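Structural protein VP1 (PDB 4U60) forms the pentameric building block of the polyomavirus capsid and binds sialylated glycans such as the GM1 oligosaccharide at the virus surface. Local coordinates at residues K40-Y45 / D259-G264; Y68-I73 / Y243-D248; F123-M128 / D248-L253; H131-G136 / L265-N270. All coordinates share one frame; numbering follows the deposited sequence.

Interaction 1: residues K40-Y45 / D259-G264; sequences KDNYGY and DMQYRG. With GOL (glycerol), chain Q.
The ring of Tyr-45 is sandwiched: Arg-263 covers one face and a glycerol, probably from the crystallisation liquor, covers the other. The guanidinium lies flat on the tyrosine, planes 4° apart, in an off-centre cation-pi stack with Arg-263 CZ 4.4 Å from the centroid of the Tyr-45 ring. More squarely over that face sits Arg-263 CD, a CH-pi contact at 3.7 Å from the centroid of the Tyr-45 ring. Here a loop of the VP1 jelly roll, folded as two type II turns, meets strand 260-279 through a single bridge between Tyr-45 and Arg-263.

Gly-44 O is gripped twice, from opposite faces of its plane. Gly-264 N donates a nearly straight bond of 3.2 Å to Gly-44 O, while Arg-263 NH1 comes from above the carbonyl plane, with the oxygen at the edge of the guanidinium. The bend at chi2 of Arg-263 (53°) turns the chain back over the ring. Arg-263 NH1 also bonds Gln-170 O of a second subunit, and Tyr-45 OH reaches Gly-147 O there, which ties this corner into the pentamer.

Beyond the tyrosine, the amide planes of Asn-42 and Gln-261 are 64° apart and the two side chains share the glycerol. Its O2 lies doubtfully close to Asn-42 OD1; glycerol O1 donates to Gln-261 OE1 at 2.6 Å.

Interaction 2: residues Y68-I73 / Y243-D248; sequences YSTARI and YVSCCD
Ser-69 and Cys-246 form a hydrogen-bonded antiparallel pair, as do Ala-71 and Val-244, and this ladder is the tight part of the contact. Ser-69 N bonds Cys-246 O at 2.9 Å, and the other rungs are similar. On the face with Ser-69 and Cys-246, Ser-69 CB packs 3.9 Å from Cys-246 SG, with Leu-29 lying against both residues. The other face carries the non-hydrogen-bonded pair Thr-70 and Ser-245, whose hydroxyls bond each other, OG1 to OG, at 2.9 Å.

Toward Arg-72 the contact opens to solvent. The arginine chain, extended from CG to NE, lies over one face of the Tyr-243 ring with Arg-72 CG 4.1 Å from its centroid, while the guanidinium stands almost perpendicular to it. A water accepts from Arg-72 NH2 at 2.7 Å and also bonds Tyr-243 OH; Arg-72 NH1 bonds Asn-74. A second modelled conformer of Tyr-243 makes the ring contact and water link less certain. At 169° between strands, this is regular antiparallel pairing within the jelly-roll beta sandwich.

Interaction 3: residues F123-M128 / D248-L253; sequences FPVEGM and DIVGFL
Glu-126 and Phe-252 pair through both backbone directions, an isolated antiparallel bridge between the loop 123-128 and strand 241-254. Phe-252 N donates to Glu-126 O at 2.8 Å from above the carbonyl plane, and Glu-126 N returns a longer bond of 3.2 Å to Phe-252 O. Phe-252 O also takes a CA-H...O contact from Val-125 CA at 3.3 Å, and Met-128 O receives another from Gly-251 CA.

The apolar contacts spread to both ends. Val-125 CG1, anti to its backbone N (chi1 166°), lies against the bare Gly-251 backbone, 3.7 Å from Gly-251 C, while Val-125 CG2 meets Leu-253 CD1 at 4.0 Å. Farther along the loop, Met-128 CB approaches Phe-252 CE2 at 3.9 Å.

Polar side chains take no direct part: Glu-126 CB points away from the strand, and its OE2 bonds Gln-211 NE2 of a second subunit. The loop is therefore held to this strand by backbone bonds and hydrocarbon packing, with the carboxylate serving the pentamer interface.

Interaction 4: residues H131-G136 / L265-N270; sequences HMFAVG and LPRYFN
Phe-133 overlaps the guanidinium of Arg-267, its CD1 atom 3.6 Å from Arg-267 NH1 over one face of the charged group. The two planes are 25° apart and the side chains cross at about a right angle. The extended first two torsions of Arg-267 carry its CD to 3.9 Å from Phe-133 CB, and a bend at chi3 (-78°) turns the guanidinium over toward the phenyl ring. Beside this, Phe-133 CB meets the edge of the Phe-269 ring, 4.0 Å from Phe-269 CE2.

Strands 131-136 and 267-270 are not paired here. Their axes pass 10.0 Å apart at 29°, and side chains fill the gap between them inside the jelly-roll sandwich. The ring of Tyr-204, from strand 201-208, also stacks on Phe-133.

The charge is met from strand 241-254: Asp-248 OD1 makes a salt bridge with Arg-267 NH2 and a hydrogen bond with His-131 ND1, and Thr-97 OG1 bonds Arg-267 NH1. A buried arginine thus has polar partners for its nitrogens and an aromatic cover on one guanidinium face, an environment that would be expected to keep it charged.

Overall arrangement
All four contacts are largely buried. Interactions 2 and 4 sit nearer the centre of the chain, about 5 and 7 Å from it, though interaction 2 opens to solvent at its Arg-72 end; interactions 1 and 3 both lie about 17 Å out, where loops meet strands. Interactions 2 and 3 share strand 241-254 and interactions 1 and 4 share strand 260-279; these neighbouring strands carry all four contacts. Interactions 1 and 3 touch directly, with Arg-263 N 2.9 Å from Gly-251 O. Asp-248 links interactions 2 and 3 to interaction 4. Chemistry follows place: regular strand pairing in 2, side-chain packing in 4, and single bridges fastening loops in 1 and 3.

Interaction 1: residues K40-Y45 / D259-G264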
loop_
_atom_site.group_PDB
_atom_site.type_symbol
_atom_site.label_atom_id
_atom_site.label_comp_id
_atom_site.label_asym_id
_atom_site.label_seq_id
_atom_site.Cartn_x
_atom_site.Cartn_y
_atom_site.Cartn_z
ATOM N N LYS C 40 12.763 -36.039 -6.562
ATOM C CA LYS C 40 13.944 -35.515 -7.230
ATOM C C LYS C 40 14.422 -34.197 -6.637
ATOM O O LYS C 40 13.633 -33.427 -6.059
ATOM C CB LYS C 40 13.671 -35.375 -8.727
ATOM C CG LYS C 40 13.583 -36.711 -9.441
ATOM C CD LYS C 40 13.555 -36.513 -10.942
ATOM C CE LYS C 40 13.731 -37.823 -11.675
ATOM N NZ LYS C 40 13.606 -37.612 -13.151
ATOM N N ASP C 41 15.718 -33.924 -6.785
ATOM C CA ASP C 41 16.264 -32.665 -6.324
ATOM C C ASP C 41 15.489 -31.601 -7.097
ATOM O O ASP C 41 14.834 -31.893 -8.111
ATOM C CB ASP C 41 17.774 -32.529 -6.583
ATOM C CG ASP C 41 18.602 -33.619 -5.913
ATOM O OD1 ASP C 41 18.093 -34.328 -5.032
ATOM O OD2 ASP C 41 19.787 -33.749 -6.281
ATOM N N ASN C 42 15.517 -30.376 -6.624
ATOM C CA ASN C 42 14.797 -29.295 -7.331
ATOM C C ASN C 42 13.263 -29.363 -7.263
ATOM O O ASN C 42 12.600 -28.553 -7.879
ATOM C CB ASN C 42 15.141 -29.201 -8.835
ATOM C CG ASN C 42 16.520 -28.650 -9.115
ATOM O OD1 ASN C 42 17.225 -28.191 -8.219
ATOM N ND2 ASN C 42 16.913 -28.695 -10.395
ATOM N N TYR C 43 12.697 -30.308 -6.524
ATOM C CA TYR C 43 11.246 -30.343 -6.346
ATOM C C TYR C 43 10.764 -29.028 -5.752
ATOM O O TYR C 43 11.376 -28.479 -4.834
ATOM C CB TYR C 43 10.853 -31.466 -5.415
ATOM C CG TYR C 43 9.376 -31.595 -5.136
ATOM C CD1 TYR C 43 8.474 -31.795 -6.169
ATOM C CD2 TYR C 43 8.887 -31.597 -3.831
ATOM C CE1 TYR C 43 7.124 -31.979 -5.911
ATOM C CE2 TYR C 43 7.538 -31.775 -3.578
ATOM C CZ TYR C 43 6.671 -31.979 -4.620
ATOM O OH TYR C 43 5.317 -32.181 -4.418
ATOM N N GLY C 44 9.655 -28.544 -6.264
ATOM C CA GLY C 44 9.119 -27.251 -5.847
ATOM C C GLY C 44 9.745 -26.051 -6.506
ATOM O O GLY C 44 9.453 -24.923 -6.108
ATOM N N TYR C 45 10.619 -26.297 -7.471
ATOM C CA TYR C 45 11.265 -25.270 -8.270
ATOM C C TYR C 45 11.108 -25.649 -9.732
ATOM O O TYR C 45 10.903 -26.827 -10.056
ATOM C CB TYR C 45 12.757 -25.158 -7.995
ATOM C CG TYR C 45 13.191 -24.698 -6.601
ATOM C CD1 TYR C 45 13.244 -25.581 -5.531
ATOM C CD2 TYR C 45 13.616 -23.393 -6.387
ATOM C CE1 TYR C 45 13.675 -25.175 -4.267
ATOM C CE2 TYR C 45 14.042 -22.967 -5.142
ATOM C CZ TYR C 45 14.063 -23.844 -4.077
ATOM O OH TYR C 45 14.524 -23.452 -2.847
ATOM N N ASP C 259 22.134 -18.130 -12.947
ATOM C CA ASP C 259 21.032 -19.003 -13.380
ATOM C C ASP C 259 19.864 -18.955 -12.392
ATOM O O ASP C 259 20.078 -18.957 -11.176
ATOM C CB ASP C 259 21.524 -20.447 -13.524
ATOM C CG ASP C 259 22.310 -20.919 -12.321
ATOM O OD1 ASP C 259 23.456 -20.439 -12.106
ATOM O OD2 ASP C 259 21.783 -21.780 -11.574
ATOM N N MET C 260 18.641 -18.896 -12.907
ATOM C CA MET C 260 17.472 -18.672 -12.058
ATOM C C MET C 260 16.416 -19.747 -12.244
ATOM O O MET C 260 16.222 -20.275 -13.357
ATOM C CB MET C 260 16.888 -17.280 -12.311
ATOM C CG MET C 260 17.822 -16.171 -11.841
ATOM S SD MET C 260 17.439 -14.482 -12.365
ATOM C CE MET C 260 15.940 -14.193 -11.436
ATOM N N GLN C 261 15.707 -20.039 -11.159
ATOM C CA GLN C 261 14.623 -21.025 -11.127
ATOM C C GLN C 261 13.419 -20.441 -10.406
ATOM O O GLN C 261 13.574 -19.830 -9.343
ATOM C CB GLN C 261 15.070 -22.249 -10.338
ATOM C CG GLN C 261 16.192 -23.046 -10.958
ATOM C CD GLN C 261 16.747 -24.024 -9.957
ATOM O OE1 GLN C 261 17.647 -23.685 -9.171
ATOM N NE2 GLN C 261 16.203 -25.237 -9.945
ATOM N N TYR C 262 12.221 -20.654 -10.938
ATOM C CA TYR C 262 11.010 -20.341 -10.205
ATOM C C TYR C 262 10.949 -21.132 -8.914
ATOM O O TYR C 262 11.371 -22.274 -8.872
ATOM C CB TYR C 262 9.763 -20.736 -10.982
ATOM C CG TYR C 262 9.364 -19.879 -12.131
ATOM C CD1 TYR C 262 8.576 -18.768 -11.934
ATOM C CD2 TYR C 262 9.770 -20.177 -13.425
ATOM C CE1 TYR C 262 8.150 -17.984 -12.997
ATOM C CE2 TYR C 262 9.381 -19.386 -14.491
ATOM C CZ TYR C 262 8.559 -18.297 -14.281
ATOM O OH TYR C 262 8.117 -17.504 -15.308
ATOM N N ARG C 263 10.421 -20.508 -7.871
ATOM C CA ARG C 263 10.102 -21.170 -6.609
ATOM C C ARG C 263 8.620 -21.007 -6.291
ATOM O O ARG C 263 8.097 -19.885 -6.364
ATOM C CB ARG C 263 10.917 -20.569 -5.477
ATOM C CG ARG C 263 10.591 -21.073 -4.079
ATOM C CD ARG C 263 10.628 -22.598 -3.982
ATOM N NE ARG C 263 10.722 -23.069 -2.609
ATOM C CZ ARG C 263 10.468 -24.314 -2.220
ATOM N NH1 ARG C 263 10.045 -25.205 -3.097
ATOM N NH2 ARG C 263 10.573 -24.652 -0.944
ATOM N N GLY C 264 7.968 -22.129 -5.947
ATOM C CA GLY C 264 6.564 -22.163 -5.606
ATOM C C GLY C 264 6.351 -22.726 -4.228
ATOM O O GLY C 264 7.229 -23.420 -3.705
HETATM C C1 GOL Q . 18.600 -25.540 -6.071
HETATM O O1 GOL Q . 18.775 -25.376 -7.498
HETATM C C2 GOL Q . 17.210 -26.064 -5.669
HETATM O O2 GOL Q . 17.106 -27.483 -5.839
HETATM C C3 GOL Q . 16.960 -25.828 -4.190
HETATM O O3 GOL Q . 18.118 -26.204 -3.424
HETATM O O HOH W 1 13.307 -21.402 -1.612
#

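Interaction 2: residues Y68-I73 / Y243-D248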
loop_
_atom_site.group_PDB
_atom_site.type_symbol
_atom_site.label_atom_id
_atom_site.label_comp_id
_atom_site.label_asym_id
_atom_site.label_seq_id
_atom_site.Cartn_x
_atom_site.Cartn_y
_atom_site.Cartn_z
ATOM N N TYR C 68 -0.564 -24.953 -13.531
ATOM C CA TYR C 68 -1.574 -24.957 -12.462
ATOM C C TYR C 68 -1.578 -26.260 -11.682
ATOM O O TYR C 68 -1.423 -27.366 -12.245
ATOM C CB TYR C 68 -2.969 -24.680 -13.005
ATOM C CG TYR C 68 -3.135 -23.284 -13.570
ATOM C CD1 TYR C 68 -3.269 -22.202 -12.717
ATOM C CD2 TYR C 68 -3.112 -23.044 -14.934
ATOM C CE1 TYR C 68 -3.436 -20.918 -13.209
ATOM C CE2 TYR C 68 -3.256 -21.769 -15.443
ATOM C CZ TYR C 68 -3.398 -20.698 -14.567
ATOM O OH TYR C 68 -3.538 -19.414 -15.050
ATOM N N SER C 69 -1.740 -26.139 -10.364
ATOM C CA SER C 69 -2.099 -27.270 -9.542
ATOM C C SER C 69 -3.611 -27.429 -9.567
ATOM O O SER C 69 -4.341 -26.446 -9.570
ATOM C CB SER C 69 -1.658 -27.034 -8.108
ATOM O OG SER C 69 -0.247 -26.848 -8.042
ATOM N N THR C 70 -4.094 -28.661 -9.528
ATOM C CA THR C 70 -5.526 -28.891 -9.481
ATOM C C THR C 70 -5.850 -30.299 -8.974
ATOM O O THR C 70 -5.056 -31.238 -9.096
ATOM C CB THR C 70 -6.187 -28.651 -10.860
ATOM O OG1 THR C 70 -7.610 -28.525 -10.713
ATOM C CG2 THR C 70 -5.876 -29.772 -11.839
ATOM N N ALA C 71 -7.030 -30.409 -8.385
ATOM C CA ALA C 71 -7.569 -31.698 -7.943
ATOM C C ALA C 71 -9.080 -31.675 -8.014
ATOM O O ALA C 71 -9.714 -30.612 -7.859
ATOM C CB ALA C 71 -7.151 -32.007 -6.509
ATOM N N ARG C 72 -9.651 -32.845 -8.276
ATOM C CA ARG C 72 -11.065 -33.090 -8.111
ATOM C C ARG C 72 -11.201 -33.945 -6.871
ATOM O O ARG C 72 -10.609 -35.033 -6.797
ATOM C CB ARG C 72 -11.644 -33.846 -9.301
ATOM C CG ARG C 72 -13.106 -34.205 -9.134
ATOM C CD ARG C 72 -13.574 -35.145 -10.242
ATOM N NE ARG C 72 -15.000 -35.400 -10.135
ATOM C CZ ARG C 72 -15.551 -36.241 -9.272
ATOM N NH1 ARG C 72 -14.794 -36.947 -8.431
ATOM N NH2 ARG C 72 -16.876 -36.396 -9.264
ATOM N N ILE C 73 -11.988 -33.476 -5.911
ATOM C CA ILE C 73 -12.231 -34.239 -4.692
ATOM C C ILE C 73 -13.619 -34.873 -4.760
ATOM O O ILE C 73 -14.606 -34.203 -5.040
ATOM C CB ILE C 73 -12.157 -33.352 -3.428
ATOM C CG1 ILE C 73 -10.824 -32.598 -3.346
ATOM C CG2 ILE C 73 -12.410 -34.181 -2.174
ATOM C CD1 ILE C 73 -9.574 -33.424 -3.351
ATOM N N TYR C 243 -13.884 -29.080 -7.196
ATOM C CA TYR C 243 -12.692 -28.778 -7.969
ATOM C C TYR C 243 -11.936 -27.621 -7.340
ATOM O O TYR C 243 -12.511 -26.550 -7.127
ATOM C CB TYR C 243 -13.107 -28.477 -9.413
ATOM C CG TYR C 243 -13.843 -29.642 -10.066
ATOM C CD1 TYR C 243 -15.148 -29.959 -9.717
ATOM C CD2 TYR C 243 -13.213 -30.425 -11.012
ATOM C CE1 TYR C 243 -15.806 -31.017 -10.308
ATOM C CE2 TYR C 243 -13.855 -31.483 -11.609
ATOM C CZ TYR C 243 -15.153 -31.767 -11.258
ATOM O OH TYR C 243 -15.768 -32.816 -11.872
ATOM N N VAL C 244 -10.657 -27.862 -7.066
ATOM C CA VAL C 244 -9.792 -26.890 -6.406
ATOM C C VAL C 244 -8.553 -26.715 -7.258
ATOM O O VAL C 244 -7.947 -27.706 -7.685
ATOM C CB VAL C 244 -9.406 -27.378 -4.996
ATOM C CG1 VAL C 244 -8.544 -26.356 -4.297
ATOM C CG2 VAL C 244 -10.665 -27.682 -4.189
ATOM N N SER C 245 -8.166 -25.454 -7.479
ATOM C CA SER C 245 -7.038 -25.166 -8.353
ATOM C C SER C 245 -6.242 -24.013 -7.795
ATOM O O SER C 245 -6.812 -23.152 -7.129
ATOM C CB SER C 245 -7.524 -24.797 -9.760
ATOM O OG SER C 245 -8.439 -25.774 -10.271
ATOM N N CYS C 246 -4.957 -23.957 -8.115
ATOM C CA CYS C 246 -4.139 -22.852 -7.612
ATOM C C CYS C 246 -2.789 -22.751 -8.287
ATOM O O CYS C 246 -2.390 -23.645 -9.041
ATOM C CB CYS C 246 -3.960 -22.951 -6.092
ATOM S SG CYS C 246 -3.066 -24.413 -5.518
ATOM N N CYS C 247 -2.104 -21.634 -8.019
ATOM C CA CYS C 247 -0.709 -21.479 -8.376
ATOM C C CYS C 247 -0.144 -20.420 -7.445
ATOM O O CYS C 247 -0.758 -19.377 -7.256
ATOM C CB CYS C 247 -0.538 -21.073 -9.833
ATOM S SG CYS C 247 1.186 -21.028 -10.376
ATOM N N ASP C 248 1.008 -20.698 -6.853
ATOM C CA ASP C 248 1.657 -19.757 -5.933
ATOM C C ASP C 248 3.156 -19.652 -6.177
ATOM O O ASP C 248 3.958 -20.356 -5.569
ATOM C CB ASP C 248 1.359 -20.156 -4.482
ATOM C CG ASP C 248 -0.092 -19.967 -4.123
ATOM O OD1 ASP C 248 -0.477 -18.783 -3.875
ATOM O OD2 ASP C 248 -0.858 -20.961 -4.145
HETATM O O HOH W 2 -17.830 -34.613 -11.036
#

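Interaction 3: residues F123-M128 / D248-L253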
loop_
_atom_site.group_PDB
_atom_site.type_symbol
_atom_site.label_atom_id
_atom_site.label_comp_id
_atom_site.label_asym_id
_atom_site.label_seq_id
_atom_site.Cartn_x
_atom_site.Cartn_y
_atom_site.Cartn_z
ATOM N N PHE C 123 21.292 -14.074 -1.942
ATOM C CA PHE C 123 20.034 -13.463 -2.379
ATOM C C PHE C 123 18.890 -14.341 -1.912
ATOM O O PHE C 123 18.892 -15.546 -2.175
ATOM C CB PHE C 123 19.970 -13.393 -3.893
ATOM C CG PHE C 123 20.871 -12.378 -4.532
ATOM C CD1 PHE C 123 21.801 -11.613 -3.839
ATOM C CD2 PHE C 123 20.787 -12.225 -5.906
ATOM C CE1 PHE C 123 22.626 -10.711 -4.519
ATOM C CE2 PHE C 123 21.599 -11.340 -6.578
ATOM C CZ PHE C 123 22.513 -10.576 -5.890
ATOM N N PRO C 124 17.885 -13.765 -1.259
ATOM C CA PRO C 124 16.707 -14.558 -0.959
ATOM C C PRO C 124 15.889 -14.804 -2.233
ATOM O O PRO C 124 16.137 -14.169 -3.295
ATOM C CB PRO C 124 15.949 -13.691 0.030
ATOM C CG PRO C 124 16.278 -12.319 -0.406
ATOM C CD PRO C 124 17.723 -12.367 -0.852
ATOM N N VAL C 125 14.959 -15.745 -2.144
ATOM C CA VAL C 125 14.047 -15.965 -3.260
ATOM C C VAL C 125 13.237 -14.689 -3.417
ATOM O O VAL C 125 12.646 -14.200 -2.454
ATOM C CB VAL C 125 13.123 -17.160 -2.993
ATOM C CG1 VAL C 125 11.968 -17.193 -3.978
ATOM C CG2 VAL C 125 13.904 -18.460 -3.041
ATOM N N GLU C 126 13.235 -14.129 -4.617
ATOM C CA GLU C 126 12.703 -12.785 -4.820
ATOM C C GLU C 126 12.308 -12.590 -6.287
ATOM O O GLU C 126 12.731 -13.355 -7.163
ATOM C CB GLU C 126 13.709 -11.731 -4.348
ATOM C CG GLU C 126 15.000 -11.729 -5.155
ATOM C CD GLU C 126 16.070 -10.810 -4.631
ATOM O OE1 GLU C 126 15.897 -10.197 -3.562
ATOM O OE2 GLU C 126 17.092 -10.660 -5.333
ATOM N N GLY C 127 11.506 -11.557 -6.540
ATOM C CA GLY C 127 11.008 -11.257 -7.859
ATOM C C GLY C 127 9.532 -11.564 -8.014
ATOM O O GLY C 127 8.730 -11.487 -7.081
ATOM N N MET C 128 9.182 -11.941 -9.230
ATOM C CA MET C 128 7.802 -12.134 -9.616
ATOM C C MET C 128 7.005 -13.003 -8.635
ATOM O O MET C 128 7.449 -14.100 -8.272
ATOM C CB MET C 128 7.803 -12.830 -10.981
ATOM C CG MET C 128 6.431 -12.997 -11.539
ATOM S SD MET C 128 6.405 -14.215 -12.869
ATOM C CE MET C 128 7.503 -13.461 -14.031
ATOM N N ASP C 248 1.008 -20.698 -6.853
ATOM C CA ASP C 248 1.657 -19.757 -5.933
ATOM C C ASP C 248 3.156 -19.652 -6.177
ATOM O O ASP C 248 3.958 -20.356 -5.569
ATOM C CB ASP C 248 1.359 -20.156 -4.482
ATOM C CG ASP C 248 -0.092 -19.967 -4.123
ATOM O OD1 ASP C 248 -0.477 -18.783 -3.875
ATOM O OD2 ASP C 248 -0.858 -20.961 -4.145
ATOM N N ILE C 249 3.528 -18.739 -7.064
ATOM C CA ILE C 249 4.931 -18.459 -7.357
ATOM C C ILE C 249 5.386 -17.352 -6.412
ATOM O O ILE C 249 4.719 -16.315 -6.311
ATOM C CB ILE C 249 5.069 -17.951 -8.797
ATOM C CG1 ILE C 249 4.669 -19.073 -9.766
ATOM C CG2 ILE C 249 6.462 -17.407 -9.059
ATOM C CD1 ILE C 249 4.454 -18.632 -11.195
ATOM N N VAL C 250 6.496 -17.565 -5.725
ATOM C CA VAL C 250 6.972 -16.585 -4.724
ATOM C C VAL C 250 8.257 -15.883 -5.111
ATOM O O VAL C 250 8.722 -15.020 -4.381
ATOM C CB VAL C 250 7.084 -17.196 -3.321
ATOM C CG1 VAL C 250 5.717 -17.569 -2.778
ATOM C CG2 VAL C 250 8.005 -18.411 -3.336
ATOM N N GLY C 251 8.791 -16.212 -6.283
ATOM C CA GLY C 251 9.972 -15.549 -6.807
ATOM C C GLY C 251 10.905 -16.522 -7.505
ATOM O O GLY C 251 10.512 -17.647 -7.888
ATOM N N PHE C 252 12.143 -16.080 -7.654
ATOM C CA PHE C 252 13.231 -16.866 -8.264
ATOM C C PHE C 252 14.362 -17.073 -7.279
ATOM O O PHE C 252 14.746 -16.170 -6.526
ATOM C CB PHE C 252 13.775 -16.147 -9.501
ATOM C CG PHE C 252 12.776 -16.048 -10.615
ATOM C CD1 PHE C 252 12.562 -17.110 -11.471
ATOM C CD2 PHE C 252 12.020 -14.899 -10.791
ATOM C CE1 PHE C 252 11.632 -17.032 -12.488
ATOM C CE2 PHE C 252 11.069 -14.825 -11.801
ATOM C CZ PHE C 252 10.885 -15.895 -12.647
ATOM N N LEU C 253 14.945 -18.269 -7.338
ATOM C CA LEU C 253 16.206 -18.565 -6.699
ATOM C C LEU C 253 17.320 -18.239 -7.683
ATOM O O LEU C 253 17.273 -18.676 -8.828
ATOM C CB LEU C 253 16.270 -20.037 -6.341
ATOM C CG LEU C 253 17.519 -20.480 -5.584
ATOM C CD1 LEU C 253 17.437 -20.078 -4.128
ATOM C CD2 LEU C 253 17.700 -21.986 -5.713
#

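Interaction 4: residues H131-G136 / L265-N270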
loop_
_atom_site.group_PDB
_atom_site.type_symbol
_atom_site.label_atom_id
_atom_site.label_comp_id
_atom_site.label_asym_id
_atom_site.label_seq_id
_atom_site.Cartn_x
_atom_site.Cartn_y
_atom_site.Cartn_z
ATOM N N HIS C 131 -0.204 -15.445 -7.529
ATOM C CA HIS C 131 -1.011 -16.199 -6.575
ATOM C C HIS C 131 -2.432 -16.242 -7.036
ATOM O O HIS C 131 -3.057 -15.200 -7.227
ATOM C CB HIS C 131 -0.936 -15.582 -5.171
ATOM C CG HIS C 131 0.459 -15.524 -4.674
ATOM N ND1 HIS C 131 1.070 -16.626 -4.132
ATOM C CD2 HIS C 131 1.402 -14.563 -4.738
ATOM C CE1 HIS C 131 2.329 -16.340 -3.854
ATOM N NE2 HIS C 131 2.552 -15.091 -4.210
ATOM N N MET C 132 -2.937 -17.457 -7.228
ATOM C CA MET C 132 -4.336 -17.581 -7.530
ATOM C C MET C 132 -4.884 -18.874 -6.974
ATOM O O MET C 132 -4.161 -19.842 -6.728
ATOM C CB MET C 132 -4.584 -17.464 -9.027
ATOM C CG MET C 132 -4.103 -18.657 -9.820
ATOM S SD MET C 132 -5.264 -20.052 -9.863
ATOM C CE MET C 132 -6.638 -19.464 -10.845
ATOM N N PHE C 133 -6.170 -18.840 -6.664
ATOM C CA PHE C 133 -6.858 -20.075 -6.312
ATOM C C PHE C 133 -8.281 -19.995 -6.848
ATOM O O PHE C 133 -8.807 -18.921 -7.143
ATOM C CB PHE C 133 -6.837 -20.387 -4.808
ATOM C CG PHE C 133 -7.694 -19.482 -3.972
ATOM C CD1 PHE C 133 -7.200 -18.274 -3.505
ATOM C CD2 PHE C 133 -8.986 -19.840 -3.658
ATOM C CE1 PHE C 133 -7.974 -17.430 -2.727
ATOM C CE2 PHE C 133 -9.771 -18.980 -2.880
ATOM C CZ PHE C 133 -9.257 -17.782 -2.422
ATOM N N ALA C 134 -8.868 -21.170 -7.023
ATOM C CA ALA C 134 -10.224 -21.286 -7.506
ATOM C C ALA C 134 -10.877 -22.486 -6.842
ATOM O O ALA C 134 -10.227 -23.520 -6.598
ATOM C CB ALA C 134 -10.241 -21.437 -9.007
ATOM N N VAL C 135 -12.141 -22.319 -6.493
ATOM C CA VAL C 135 -12.977 -23.402 -5.954
ATOM C C VAL C 135 -14.266 -23.414 -6.760
ATOM O O VAL C 135 -14.922 -22.384 -6.915
ATOM C CB VAL C 135 -13.289 -23.209 -4.455
ATOM C CG1 VAL C 135 -14.131 -24.371 -3.906
ATOM C CG2 VAL C 135 -12.013 -23.064 -3.641
ATOM N N GLY C 136 -14.625 -24.584 -7.285
ATOM C CA GLY C 136 -15.840 -24.705 -8.082
ATOM C C GLY C 136 -16.435 -26.088 -8.093
ATOM O O GLY C 136 -15.889 -27.036 -7.532
ATOM N N LEU C 265 5.185 -22.414 -3.637
ATOM C CA LEU C 265 4.814 -22.946 -2.338
ATOM C C LEU C 265 3.465 -23.668 -2.415
ATOM O O LEU C 265 2.636 -23.361 -3.288
ATOM C CB LEU C 265 4.743 -21.833 -1.290
ATOM C CG LEU C 265 6.101 -21.220 -0.885
ATOM C CD1 LEU C 265 5.856 -20.094 0.105
ATOM C CD2 LEU C 265 7.059 -22.236 -0.285
ATOM N N PRO C 266 3.232 -24.597 -1.481
ATOM C CA PRO C 266 1.958 -25.289 -1.446
ATOM C C PRO C 266 0.846 -24.406 -0.885
ATOM O O PRO C 266 1.115 -23.400 -0.229
ATOM C CB PRO C 266 2.217 -26.487 -0.516
ATOM C CG PRO C 266 3.533 -26.238 0.166
ATOM C CD PRO C 266 4.092 -24.947 -0.339
ATOM N N ARG C 267 -0.390 -24.786 -1.163
ATOM C CA ARG C 267 -1.545 -24.095 -0.631
ATOM C C ARG C 267 -2.460 -25.110 0.044
ATOM O O ARG C 267 -2.693 -26.215 -0.476
ATOM C CB ARG C 267 -2.293 -23.382 -1.751
ATOM C CG ARG C 267 -3.519 -22.616 -1.285
ATOM C CD ARG C 267 -4.093 -21.794 -2.433
ATOM N NE ARG C 267 -3.345 -20.559 -2.704
ATOM C CZ ARG C 267 -3.599 -19.372 -2.152
ATOM N NH1 ARG C 267 -4.568 -19.225 -1.245
ATOM N NH2 ARG C 267 -2.886 -18.309 -2.495
ATOM N N TYR C 268 -2.983 -24.694 1.189
ATOM C CA TYR C 268 -3.930 -25.458 1.979
ATOM C C TYR C 268 -5.335 -24.912 1.798
ATOM O O TYR C 268 -5.514 -23.711 1.615
ATOM C CB TYR C 268 -3.524 -25.331 3.443
ATOM C CG TYR C 268 -4.579 -25.796 4.414
ATOM C CD1 TYR C 268 -4.664 -27.133 4.783
ATOM C CD2 TYR C 268 -5.487 -24.900 4.964
ATOM C CE1 TYR C 268 -5.640 -27.578 5.685
ATOM C CE2 TYR C 268 -6.455 -25.326 5.864
ATOM C CZ TYR C 268 -6.519 -26.661 6.229
ATOM O OH TYR C 268 -7.470 -27.088 7.131
ATOM N N PHE C 269 -6.328 -25.794 1.867
ATOM C CA PHE C 269 -7.729 -25.425 1.755
ATOM C C PHE C 269 -8.574 -26.160 2.778
ATOM O O PHE C 269 -8.402 -27.358 2.975
ATOM C CB PHE C 269 -8.306 -25.804 0.381
ATOM C CG PHE C 269 -7.560 -25.257 -0.802
ATOM C CD1 PHE C 269 -6.451 -25.928 -1.302
ATOM C CD2 PHE C 269 -8.016 -24.119 -1.473
ATOM C CE1 PHE C 269 -5.793 -25.476 -2.431
ATOM C CE2 PHE C 269 -7.328 -23.656 -2.596
ATOM C CZ PHE C 269 -6.221 -24.347 -3.049
ATOM N N ASN C 270 -9.513 -25.439 3.374
ATOM C CA ASN C 270 -10.563 -26.034 4.193
ATOM C C ASN C 270 -11.879 -25.459 3.703
ATOM O O ASN C 270 -12.155 -24.275 3.881
ATOM C CB ASN C 270 -10.349 -25.740 5.685
ATOM C CG ASN C 270 -11.349 -26.466 6.580
ATOM O OD1 ASN C 270 -11.010 -27.442 7.251
ATOM N ND2 ASN C 270 -12.585 -25.993 6.590
#